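Local coordinates for RagB/SusD family nutrient uptake outer membrane protein (Bacteroides thetaiotaomicron, PDB 7KV2) that probably binds beta-glucan at the outer surface of the cell as a SusD-family surface glycan-binding protein, presenting it for uptake, at residues V70-D75 and T297-L302; D124-L129 and A145-L150; I416-G421 and I468-A473. One frame throughout, in Å; residues are numbered along the deposited sequence.

Contact 1 of 3, residues V70-D75 and T297-L302; sequences VNLMSD and TALPTL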
ATOM      1  N   VAL A  70       4.651   3.538  -1.230  1.00 16.13           N
ATOM      2  CA  VAL A  70       3.814   2.994  -2.318  1.00 16.61           C
ATOM      3  C   VAL A  70       2.332   3.321  -2.078  1.00 16.79           C
ATOM      4  O   VAL A  70       1.623   3.582  -3.006  1.00 19.30           O
ATOM      5  CB  VAL A  70       4.104   1.511  -2.549  1.00 19.77           C
ATOM      6  CG1 VAL A  70       3.770   0.628  -1.342  1.00 21.66           C
ATOM      7  CG2 VAL A  70       3.351   1.022  -3.779  1.00 20.17           C
ATOM      8  N   ASN A  71       1.867   3.291  -0.836  1.00 16.25           N
ATOM      9  CA  ASN A  71       0.494   3.696  -0.502  1.00 15.39           C
ATOM     10  C   ASN A  71       0.278   5.162  -0.889  1.00 15.62           C
ATOM     11  O   ASN A  71      -0.768   5.432  -1.446  1.00 18.36           O
ATOM     12  CB  ASN A  71       0.169   3.428   0.988  1.00 16.15           C
ATOM     13  CG  ASN A  71       1.145   3.996   2.004  1.00 15.92           C
ATOM     14  OD1 ASN A  71       2.354   4.019   1.782  1.00 16.30           O
ATOM     15  ND2 ASN A  71       0.630   4.539   3.126  1.00 14.25           N
ATOM     16  N   LEU A  72       1.134   6.081  -0.467  1.00 15.45           N
ATOM     17  CA  LEU A  72       0.867   7.520  -0.649  1.00 16.48           C
ATOM     18  C   LEU A  72       0.963   7.827  -2.148  1.00 17.22           C
ATOM     19  O   LEU A  72       0.263   8.779  -2.581  1.00 17.38           O
ATOM     20  CB  LEU A  72       1.869   8.416   0.087  1.00 17.71           C
ATOM     21  CG  LEU A  72       1.955   8.313   1.611  1.00 20.49           C
ATOM     22  CD1 LEU A  72       2.860   9.409   2.170  1.00 20.85           C
ATOM     23  CD2 LEU A  72       0.600   8.392   2.201  1.00 20.95           C
ATOM     24  N   MET A  73       1.811   7.110  -2.880  1.00 16.46           N
ATOM     25  CA  MET A  73       1.983   7.419  -4.317  1.00 16.84           C
ATOM     26  C   MET A  73       0.626   7.306  -5.052  1.00 18.83           C
ATOM     27  O   MET A  73       0.398   8.126  -6.007  1.00 20.60           O
ATOM     28  CB  MET A  73       3.066   6.588  -5.002  1.00 19.19           C
ATOM     29  CG  MET A  73       4.487   6.856  -4.530  1.00 19.55           C
ATOM     30  SD  MET A  73       5.034   8.580  -4.573  1.00 18.90           S
ATOM     31  CE  MET A  73       4.460   9.185  -2.990  1.00 16.81           C
ATOM     32  N   SER A  74      -0.269   6.384  -4.675  1.00 16.35           N
ATOM     33  CA  SER A  74      -1.648   6.349  -5.224  1.00 18.28           C
ATOM     34  C   SER A  74      -2.553   7.325  -4.465  1.00 17.54           C
ATOM     35  O   SER A  74      -3.375   8.001  -5.119  1.00 17.41           O
ATOM     36  CB  SER A  74      -2.184   4.952  -5.336  1.00 20.26           C
ATOM     37  OG  SER A  74      -2.459   4.378  -4.060  1.00 19.30           O
ATOM     38  N   ASP A  75      -2.493   7.386  -3.128  1.00 17.25           N
ATOM     39  CA  ASP A  75      -3.511   8.181  -2.390  1.00 18.55           C
ATOM     40  C   ASP A  75      -3.422   9.657  -2.766  1.00 16.45           C
ATOM     41  O   ASP A  75      -4.460  10.309  -2.697  1.00 16.76           O
ATOM     42  CB  ASP A  75      -3.434   7.952  -0.876  1.00 17.73           C
ATOM     43  CG  ASP A  75      -3.989   6.590  -0.464  1.00 19.39           C
ATOM     44  OD1 ASP A  75      -5.043   6.157  -1.028  1.00 19.12           O
ATOM     45  OD2 ASP A  75      -3.391   5.966   0.443  1.00 21.17           O
ATOM     46  N   THR A 297      10.884   2.460   8.714  1.00 17.00           N
ATOM     47  CA  THR A 297      10.244   3.156   7.586  1.00 15.75           C
ATOM     48  C   THR A 297      10.408   4.648   7.783  1.00 16.40           C
ATOM     49  O   THR A 297      10.415   5.126   8.909  1.00 14.64           O
ATOM     50  CB  THR A 297       8.764   2.756   7.427  1.00 15.66           C
ATOM     51  OG1 THR A 297       8.197   3.540   6.405  1.00 15.11           O
ATOM     52  CG2 THR A 297       7.925   2.953   8.662  1.00 15.77           C
ATOM     53  N   ALA A 298      10.473   5.372   6.687  1.00 16.74           N
ATOM     54  CA  ALA A 298      10.472   6.840   6.680  1.00 17.04           C
ATOM     55  C   ALA A 298       9.046   7.372   6.760  1.00 17.29           C
ATOM     56  O   ALA A 298       8.902   8.589   6.943  1.00 16.70           O
ATOM     57  CB  ALA A 298      11.114   7.319   5.387  1.00 18.20           C
ATOM     58  N   LEU A 299       8.023   6.527   6.557  1.00 15.60           N
ATOM     59  CA  LEU A 299       6.637   7.042   6.278  1.00 15.08           C
ATOM     60  C   LEU A 299       6.195   8.023   7.364  1.00 14.91           C
ATOM     61  O   LEU A 299       5.727   9.119   7.032  1.00 15.12           O
ATOM     62  CB  LEU A 299       5.658   5.894   6.025  1.00 14.76           C
ATOM     63  CG  LEU A 299       4.195   6.290   5.878  1.00 14.79           C
ATOM     64  CD1 LEU A 299       3.978   7.213   4.697  1.00 13.51           C
ATOM     65  CD2 LEU A 299       3.265   5.105   5.759  1.00 15.63           C
ATOM     66  N   PRO A 300       6.295   7.695   8.674  1.00 14.35           N
ATOM     67  CA  PRO A 300       5.833   8.611   9.725  1.00 14.85           C
ATOM     68  C   PRO A 300       6.559   9.958   9.687  1.00 15.29           C
ATOM     69  O   PRO A 300       5.937  10.943   9.963  1.00 15.44           O
ATOM     70  CB  PRO A 300       6.046   7.824  11.018  1.00 15.39           C
ATOM     71  CG  PRO A 300       5.979   6.389  10.572  1.00 15.34           C
ATOM     72  CD  PRO A 300       6.696   6.403   9.241  1.00 15.05           C
ATOM     73  N   THR A 301       7.841   9.990   9.347  1.00 14.83           N
ATOM     74  CA  THR A 301       8.585  11.273   9.238  1.00 15.18           C
ATOM     75  C   THR A 301       7.929  12.090   8.116  1.00 14.89           C
ATOM     76  O   THR A 301       7.736  13.315   8.272  1.00 16.75           O
ATOM     77  CB  THR A 301      10.083  11.054   8.997  1.00 18.06           C
ATOM     78  OG1 THR A 301      10.667  10.427  10.157  1.00 18.05           O
ATOM     79  CG2 THR A 301      10.774  12.377   8.730  1.00 18.09           C
ATOM     80  N   LEU A 302       7.608  11.464   6.991  1.00 15.72           N
ATOM     81  CA  LEU A 302       7.060  12.194   5.803  1.00 15.55           C
ATOM     82  C   LEU A 302       5.766  12.933   6.154  1.00 15.77           C
ATOM     83  O   LEU A 302       5.682  14.132   5.806  1.00 16.26           O
ATOM     84  CB  LEU A 302       6.802  11.214   4.664  1.00 15.97           C
ATOM     85  CG  LEU A 302       8.075  10.656   4.037  1.00 17.82           C
ATOM     86  CD1 LEU A 302       7.789   9.513   3.086  1.00 16.86           C
ATOM     87  CD2 LEU A 302       8.830  11.750   3.308  1.00 21.87           C
TER
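Leu72, in the short helix 70-75, faces Leu299, in the first turn of helix 299-303, with their CA atoms 9.0 Å apart, the nearest pair of CA atoms between the two segments. At that spacing the helices meet through side chains. The Leu299 isobutyl group reaches toward helix 70-75 and divides between two partners, which come to meet it. Its CD1 branch packs on the end of Leu72, with Leu72 CD1 lying 3.5 Å from Leu299 CD1 and Leu72 CG 3.9 Å from the same Leu299 CD1. The Leu299 CD2 branch lies 3.8 Å from Asn71 ND2. Leu299 CG stands anti to the backbone N (chi1 174°), which, with chi2 near 62°, turns CD1 toward Leu72 and CD2 toward Asn71.

The interface is buried inside the SusD fold and ties an early helix to one far along the chain, 222 residues later. Asn71 ND2 is occupied by Gly459 O, so the amide meets Leu299 by van der Waals contact while its donor is satisfied.

The start of the Leu299 helix is capped: Leu299 N donates to Thr297 OG1 over 3.0 Å, nearly straight at 168°. Asp61 OD2 is bonded both to Thr297 OG1 and to Ala298 N.

Contact 2 of 3, residues D124-L129 and A145-L150; sequences DVITYL and AQVIAL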
ATOM      1  N   ASP A 124      16.436 -14.530 -10.182  1.00 30.34           N
ATOM      2  CA  ASP A 124      17.711 -15.130  -9.694  1.00 31.45           C
ATOM      3  C   ASP A 124      17.417 -16.461  -9.008  1.00 35.16           C
ATOM      4  O   ASP A 124      18.115 -17.446  -9.306  1.00 34.02           O
ATOM      5  CB  ASP A 124      18.462 -14.268  -8.679  1.00 31.97           C
ATOM      6  CG  ASP A 124      19.152 -13.040  -9.241  1.00 34.67           C
ATOM      7  OD1 ASP A 124      19.381 -12.983 -10.458  1.00 32.84           O
ATOM      8  OD2 ASP A 124      19.471 -12.156  -8.442  1.00 39.27           O
ATOM      9  N   VAL A 125      16.415 -16.503  -8.127  1.00 32.07           N
ATOM     10  CA  VAL A 125      16.061 -17.751  -7.392  1.00 30.34           C
ATOM     11  C   VAL A 125      15.607 -18.842  -8.369  1.00 34.49           C
ATOM     12  O   VAL A 125      15.999 -20.021  -8.156  1.00 34.72           O
ATOM     13  CB  VAL A 125      15.034 -17.483  -6.276  1.00 30.32           C
ATOM     14  CG1 VAL A 125      14.415 -18.766  -5.758  1.00 30.16           C
ATOM     15  CG2 VAL A 125      15.691 -16.702  -5.141  1.00 29.78           C
ATOM     16  N   ILE A 126      14.787 -18.513  -9.368  1.00 33.44           N
ATOM     17  CA  ILE A 126      14.314 -19.523 -10.356  1.00 36.96           C
ATOM     18  C   ILE A 126      15.539 -20.062 -11.119  1.00 39.18           C
ATOM     19  O   ILE A 126      15.581 -21.282 -11.400  1.00 40.26           O
ATOM     20  CB  ILE A 126      13.266 -18.933 -11.315  1.00 36.43           C
ATOM     21  CG1 ILE A 126      12.022 -18.448 -10.563  1.00 34.91           C
ATOM     22  CG2 ILE A 126      12.901 -19.930 -12.417  1.00 35.27           C
ATOM     23  CD1 ILE A 126      11.397 -19.486  -9.639  1.00 34.49           C
ATOM     24  N   THR A 127      16.483 -19.186 -11.446  1.00 39.66           N
ATOM     25  CA  THR A 127      17.733 -19.542 -12.181  1.00 43.29           C
ATOM     26  C   THR A 127      18.533 -20.489 -11.281  1.00 42.28           C
ATOM     27  O   THR A 127      18.788 -21.630 -11.698  1.00 45.50           O
ATOM     28  CB  THR A 127      18.497 -18.288 -12.643  1.00 45.46           C
ATOM     29  OG1 THR A 127      17.695 -17.647 -13.637  1.00 44.88           O
ATOM     30  CG2 THR A 127      19.861 -18.578 -13.233  1.00 45.71           C
ATOM     31  N   TYR A 128      18.812 -20.090 -10.045  1.00 39.81           N
ATOM     32  CA  TYR A 128      19.539 -20.940  -9.072  1.00 40.57           C
ATOM     33  C   TYR A 128      18.908 -22.328  -8.938  1.00 43.58           C
ATOM     34  O   TYR A 128      19.689 -23.290  -8.883  1.00 44.07           O
ATOM     35  CB  TYR A 128      19.610 -20.279  -7.705  1.00 42.74           C
ATOM     36  CG  TYR A 128      20.279 -18.936  -7.730  1.00 39.39           C
ATOM     37  CD1 TYR A 128      21.109 -18.554  -8.770  1.00 38.71           C
ATOM     38  CD2 TYR A 128      20.090 -18.056  -6.681  1.00 40.22           C
ATOM     39  CE1 TYR A 128      21.736 -17.322  -8.763  1.00 37.33           C
ATOM     40  CE2 TYR A 128      20.709 -16.823  -6.655  1.00 36.71           C
ATOM     41  CZ  TYR A 128      21.519 -16.450  -7.707  1.00 38.11           C
ATOM     42  OH  TYR A 128      22.143 -15.247  -7.633  1.00 40.93           O
ATOM     43  N   LEU A 129      17.577 -22.445  -8.878  1.00 40.30           N
ATOM     44  CA  LEU A 129      16.873 -23.752  -8.734  1.00 39.61           C
ATOM     45  C   LEU A 129      17.090 -24.658  -9.971  1.00 41.75           C
ATOM     46  O   LEU A 129      16.962 -25.882  -9.808  1.00 39.29           O
ATOM     47  CB  LEU A 129      15.380 -23.525  -8.473  1.00 39.79           C
ATOM     48  CG  LEU A 129      15.023 -23.118  -7.038  1.00 42.65           C
ATOM     49  CD1 LEU A 129      13.624 -22.502  -6.961  1.00 43.55           C
ATOM     50  CD2 LEU A 129      15.140 -24.302  -6.081  1.00 43.48           C
ATOM     51  N   ALA A 145       7.007 -21.027  -5.076  1.00 26.20           N
ATOM     52  CA  ALA A 145       5.728 -20.380  -4.681  1.00 25.80           C
ATOM     53  C   ALA A 145       6.025 -18.973  -4.136  1.00 25.10           C
ATOM     54  O   ALA A 145       5.332 -18.042  -4.543  1.00 26.73           O
ATOM     55  CB  ALA A 145       4.979 -21.225  -3.693  1.00 25.82           C
ATOM     56  N   GLN A 146       7.031 -18.803  -3.287  1.00 24.25           N
ATOM     57  CA  GLN A 146       7.314 -17.472  -2.672  1.00 25.01           C
ATOM     58  C   GLN A 146       7.786 -16.483  -3.737  1.00 27.24           C
ATOM     59  O   GLN A 146       7.237 -15.339  -3.823  1.00 24.94           O
ATOM     60  CB  GLN A 146       8.351 -17.578  -1.559  1.00 24.77           C
ATOM     61  CG  GLN A 146       7.921 -18.476  -0.395  1.00 22.68           C
ATOM     62  CD  GLN A 146       9.058 -18.627   0.585  1.00 25.96           C
ATOM     63  OE1 GLN A 146       9.418 -17.680   1.288  1.00 21.26           O
ATOM     64  NE2 GLN A 146       9.676 -19.811   0.612  1.00 26.38           N
ATOM     65  N   VAL A 147       8.786 -16.861  -4.538  1.00 25.34           N
ATOM     66  CA  VAL A 147       9.382 -15.876  -5.478  1.00 24.65           C
ATOM     67  C   VAL A 147       8.465 -15.644  -6.674  1.00 23.24           C
ATOM     68  O   VAL A 147       8.501 -14.535  -7.139  1.00 24.01           O
ATOM     69  CB  VAL A 147      10.835 -16.211  -5.878  1.00 28.72           C
ATOM     70  CG1 VAL A 147      11.709 -16.350  -4.640  1.00 29.26           C
ATOM     71  CG2 VAL A 147      10.928 -17.443  -6.776  1.00 28.59           C
ATOM     72  N   ILE A 148       7.642 -16.587  -7.148  1.00 23.86           N
ATOM     73  CA  ILE A 148       6.711 -16.258  -8.261  1.00 25.71           C
ATOM     74  C   ILE A 148       5.620 -15.301  -7.733  1.00 26.27           C
ATOM     75  O   ILE A 148       5.223 -14.360  -8.430  1.00 23.69           O
ATOM     76  CB  ILE A 148       6.118 -17.524  -8.900  1.00 27.76           C
ATOM     77  CG1 ILE A 148       7.197 -18.426  -9.517  1.00 31.74           C
ATOM     78  CG2 ILE A 148       5.072 -17.116  -9.920  1.00 28.34           C
ATOM     79  CD1 ILE A 148       6.652 -19.792  -9.946  1.00 36.52           C
ATOM     80  N   ALA A 149       5.155 -15.506  -6.508  1.00 24.78           N
ATOM     81  CA  ALA A 149       4.120 -14.644  -5.908  1.00 22.92           C
ATOM     82  C   ALA A 149       4.711 -13.257  -5.672  1.00 21.46           C
ATOM     83  O   ALA A 149       4.038 -12.278  -6.028  1.00 20.90           O
ATOM     84  CB  ALA A 149       3.604 -15.252  -4.619  1.00 24.59           C
ATOM     85  N   LEU A 150       5.919 -13.164  -5.116  1.00 22.15           N
ATOM     86  CA  LEU A 150       6.626 -11.861  -4.962  1.00 20.94           C
ATOM     87  C   LEU A 150       6.797 -11.217  -6.329  1.00 23.87           C
ATOM     88  O   LEU A 150       6.662  -9.991  -6.448  1.00 20.56           O
ATOM     89  CB  LEU A 150       7.966 -12.042  -4.266  1.00 21.07           C
ATOM     90  CG  LEU A 150       7.902 -12.310  -2.757  1.00 22.42           C
ATOM     91  CD1 LEU A 150       9.283 -12.712  -2.263  1.00 22.94           C
ATOM     92  CD2 LEU A 150       7.413 -11.087  -1.974  1.00 22.41           C
TER
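Val125 and Val147 mark the nearest approach of two roughly antiparallel helical segments, their CA atoms 7.2 Å apart and the segment axes 10.0 Å apart at an angle of 148°. Helices 110-130 and 137-162 follow each other in the chain and form a helical hairpin, consistent with the tetratricopeptide-repeat-like helical scaffold of SusD proteins.

The interface is wholly apolar, and Val147 is its hub. Its CG1 methyl packs on Val125, 3.8 Å from Val125 CG1, while Val147 CG2 also reaches Val125 CG1 at 3.9 Å. That second methyl sits between the backbone N and the carbonyl carbon of its own residue and is met by the end of Ile126, whose CD1 lies 3.5 Å from Val147 CG2. The two side chains run alongside one another with reversed sense. The bent Ile126 chain (chi1 -61°, chi2 -53°) brings its CD1 across to the neighbouring helix. An alanine here in place of Val147 removes both methyls, which would probably open a gap between the helices and leave Val125 CG1 and Ile126 CD1 without their partners on this residue.

Helix 43-53 covers Val125 through Ala49 and Val50, and helix 183-200 packs against Ile148 through Ser193 and Val197. Ile126 touches Ile148 more loosely, with Ile126 CD1 4.3 Å from Ile148 CG1.

Contact 3 of 3, residues I416-G421 and I468-A473; sequences ITRGAG and IRTGKA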
ATOM      1  N   ILE A 416     -20.089 -10.767  -5.025  1.00 29.95           N
ATOM      2  CA  ILE A 416     -21.470 -11.330  -4.916  1.00 32.19           C
ATOM      3  C   ILE A 416     -22.421 -10.357  -5.624  1.00 37.55           C
ATOM      4  O   ILE A 416     -23.197 -10.794  -6.518  1.00 34.52           O
ATOM      5  CB  ILE A 416     -21.892 -11.624  -3.462  1.00 32.24           C
ATOM      6  CG1 ILE A 416     -21.013 -12.703  -2.819  1.00 30.81           C
ATOM      7  CG2 ILE A 416     -23.380 -11.982  -3.375  1.00 32.31           C
ATOM      8  CD1 ILE A 416     -21.061 -12.703  -1.318  1.00 28.78           C
ATOM      9  N   THR A 417     -22.331  -9.067  -5.303  1.00 32.05           N
ATOM     10  CA  THR A 417     -23.246  -8.063  -5.871  1.00 33.15           C
ATOM     11  C   THR A 417     -23.063  -7.990  -7.383  1.00 30.76           C
ATOM     12  O   THR A 417     -24.051  -7.646  -8.053  1.00 33.91           O
ATOM     13  CB  THR A 417     -23.086  -6.713  -5.185  1.00 30.67           C
ATOM     14  OG1 THR A 417     -23.591  -6.942  -3.871  1.00 31.22           O
ATOM     15  CG2 THR A 417     -23.848  -5.612  -5.890  1.00 29.54           C
ATOM     16  N   ARG A 418     -21.873  -8.271  -7.909  1.00 28.07           N
ATOM     17  CA  ARG A 418     -21.586  -8.183  -9.365  1.00 29.87           C
ATOM     18  C   ARG A 418     -22.019  -9.492 -10.056  1.00 34.55           C
ATOM     19  O   ARG A 418     -21.737  -9.625 -11.244  1.00 35.23           O
ATOM     20  CB  ARG A 418     -20.105  -7.937  -9.668  1.00 30.93           C
ATOM     21  CG  ARG A 418     -19.604  -6.550  -9.306  1.00 32.68           C
ATOM     22  CD  ARG A 418     -18.209  -6.275  -9.835  1.00 30.85           C
ATOM     23  NE  ARG A 418     -17.778  -4.947  -9.436  1.00 32.31           N
ATOM     24  CZ  ARG A 418     -18.150  -3.807  -9.993  1.00 36.29           C
ATOM     25  NH1 ARG A 418     -18.992  -3.773 -11.018  1.00 38.80           N
ATOM     26  NH2 ARG A 418     -17.688  -2.677  -9.502  1.00 36.24           N
ATOM     27  N   GLY A 419     -22.656 -10.414  -9.340  1.00 35.81           N
ATOM     28  CA  GLY A 419     -23.203 -11.659  -9.908  1.00 38.26           C
ATOM     29  C   GLY A 419     -22.157 -12.753 -10.025  1.00 41.60           C
ATOM     30  O   GLY A 419     -22.360 -13.652 -10.833  1.00 37.51           O
ATOM     31  N   ALA A 420     -21.095 -12.743  -9.209  1.00 39.36           N
ATOM     32  CA  ALA A 420     -20.024 -13.770  -9.274  1.00 36.64           C
ATOM     33  C   ALA A 420     -20.495 -15.062  -8.612  1.00 33.05           C
ATOM     34  O   ALA A 420     -19.856 -16.097  -8.859  1.00 32.17           O
ATOM     35  CB  ALA A 420     -18.743 -13.288  -8.636  1.00 39.29           C
ATOM     36  N   GLY A 421     -21.552 -15.015  -7.806  1.00 32.64           N
ATOM     37  CA  GLY A 421     -21.921 -16.120  -6.917  1.00 35.96           C
ATOM     38  C   GLY A 421     -22.944 -15.691  -5.899  1.00 39.85           C
ATOM     39  O   GLY A 421     -23.180 -14.482  -5.730  1.00 42.19           O
ATOM     40  N   ILE A 468     -10.770   4.270 -10.272  1.00 24.64           N
ATOM     41  CA  ILE A 468     -10.467   4.029 -11.708  1.00 23.45           C
ATOM     42  C   ILE A 468     -11.262   2.780 -12.123  1.00 29.42           C
ATOM     43  O   ILE A 468     -11.957   2.871 -13.135  1.00 25.52           O
ATOM     44  CB  ILE A 468      -8.965   3.900 -11.988  1.00 25.19           C
ATOM     45  CG1 ILE A 468      -8.244   5.234 -11.802  1.00 24.45           C
ATOM     46  CG2 ILE A 468      -8.752   3.327 -13.384  1.00 26.72           C
ATOM     47  CD1 ILE A 468      -6.748   5.158 -11.900  1.00 24.36           C
ATOM     48  N   ARG A 469     -11.170   1.662 -11.378  1.00 26.53           N
ATOM     49  CA  ARG A 469     -11.702   0.343 -11.827  1.00 26.62           C
ATOM     50  C   ARG A 469     -13.231   0.346 -11.858  1.00 29.43           C
ATOM     51  O   ARG A 469     -13.795  -0.505 -12.598  1.00 30.15           O
ATOM     52  CB  ARG A 469     -11.200  -0.810 -10.963  1.00 24.37           C
ATOM     53  CG  ARG A 469     -11.815  -0.885  -9.571  1.00 22.39           C
ATOM     54  CD  ARG A 469     -11.068  -1.886  -8.704  1.00 24.75           C
ATOM     55  NE  ARG A 469     -11.608  -1.898  -7.357  1.00 23.65           N
ATOM     56  CZ  ARG A 469     -12.811  -2.392  -7.010  1.00 25.41           C
ATOM     57  NH1 ARG A 469     -13.585  -2.982  -7.898  1.00 24.64           N
ATOM     58  NH2 ARG A 469     -13.230  -2.335  -5.759  1.00 24.61           N
ATOM     59  N   THR A 470     -13.884   1.218 -11.077  1.00 28.59           N
ATOM     60  CA  THR A 470     -15.372   1.292 -10.985  1.00 26.54           C
ATOM     61  C   THR A 470     -15.931   2.368 -11.921  1.00 27.93           C
ATOM     62  O   THR A 470     -17.147   2.549 -11.921  1.00 28.37           O
ATOM     63  CB  THR A 470     -15.823   1.572  -9.542  1.00 27.93           C
ATOM     64  OG1 THR A 470     -15.301   2.843  -9.141  1.00 25.06           O
ATOM     65  CG2 THR A 470     -15.387   0.482  -8.608  1.00 25.51           C
ATOM     66  N   GLY A 471     -15.070   3.099 -12.636  1.00 27.05           N
ATOM     67  CA  GLY A 471     -15.461   4.161 -13.580  1.00 31.54           C
ATOM     68  C   GLY A 471     -15.848   5.459 -12.892  1.00 31.99           C
ATOM     69  O   GLY A 471     -16.557   6.301 -13.499  1.00 30.62           O
ATOM     70  N   LYS A 472     -15.412   5.675 -11.657  1.00 26.23           N
ATOM     71  CA  LYS A 472     -15.886   6.852 -10.888  1.00 26.79           C
ATOM     72  C   LYS A 472     -14.866   7.978 -10.950  1.00 23.63           C
ATOM     73  O   LYS A 472     -15.212   9.071 -10.559  1.00 28.91           O
ATOM     74  CB  LYS A 472     -16.172   6.443  -9.446  1.00 27.22           C
ATOM     75  CG  LYS A 472     -17.402   5.576  -9.253  1.00 29.21           C
ATOM     76  CD  LYS A 472     -17.604   5.235  -7.772  1.00 31.72           C
ATOM     77  CE  LYS A 472     -18.732   4.253  -7.555  1.00 34.91           C
ATOM     78  NZ  LYS A 472     -19.994   4.796  -8.105  1.00 39.44           N
ATOM     79  N   ALA A 473     -13.634   7.713 -11.388  1.00 26.29           N
ATOM     80  CA  ALA A 473     -12.501   8.653 -11.277  1.00 24.38           C
ATOM     81  C   ALA A 473     -12.808   9.958 -12.019  1.00 28.45           C
ATOM     82  O   ALA A 473     -12.453  11.023 -11.499  1.00 24.33           O
ATOM     83  CB  ALA A 473     -11.236   8.026 -11.805  1.00 25.21           C
TER
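Arg418 and Thr470 make the van der Waals part of a small contact between two helix ends, whose backbones stay well apart: the nearest CA atoms, those of these two residues, are separated by 11.4 Å. The Arg418 side chain bridges most of that distance. It is extended from CG to NE, with chi2 -170° and chi3 -179°, and its NH2 comes within 4.0 Å of Thr470 CG2. The methyl lies at the edge of the guanidinium, near its plane, and the two side chains cross at about a right angle. Within its own segment the same methyl also lies over one face of the Arg469 guanidinium, offset toward its rim.

The charged part brings two arginines together, Arg418 NH2 standing 4.4 Å from Arg469 NH1. Glu414, one turn before Arg418 on helix 405-417, supplies the counter-charge for both: its OE2 forms salt bridges with Arg418 NE and Arg469 NH1. This shared carboxylate probably offsets the proximity of the two cations, and it links the helix ends electrostatically. Asp466 OD1 pairs with Arg469 NE and should further fix that guanidinium.

A hydrogen bond orients the remaining polar group. Thr470 OG1 is bonded to Asp466 O, back in its own helix, leaving CG2 as the branch that meets Arg418. Around the contact, Leu446 and Ile450 of helix 446-456 touch Arg418 and Thr470 respectively, while Met229 and Tyr230 of helix 217-231 touch Arg469.

Each segment finishes its helix with a glycine of positive phi. Gly419 N bonds to Ile416 O at 2.9 Å and Gly471 N to Ile468 O at 3.2 Å. A second bond runs back into the last turn at each end, from Ala420 N to Leu415 O at the first. Both ends are thus Schellman motifs, the glycine-terminated helix ends that here turn the chain within the helical part of the SusD fold.

Overall arrangement
The three contacts are separate points in one single-chain, helix-rich fold. The centre of contact 1 lies nearest the centre of the chain, about 9 Å away, against about 23 Å and 21 Å for the centres of contacts 2 and 3. Along the sequence, contact 2 is nested in the loop closed by contact 1, and contact 3 follows in series. Contacts 1 and 3 come closest, with nearest atoms about 8 Å apart, while those of contacts 2 and 3 stay about 19 Å apart. Helix 137-162 joins two sites, carrying 145-150 in contact 2 and touching 70-75 through Trp157 and Phe161. Of the sodium ligands Ile248, Ser250, Tyr253 and Tyr405, the last opens the helix whose end carries 416-421.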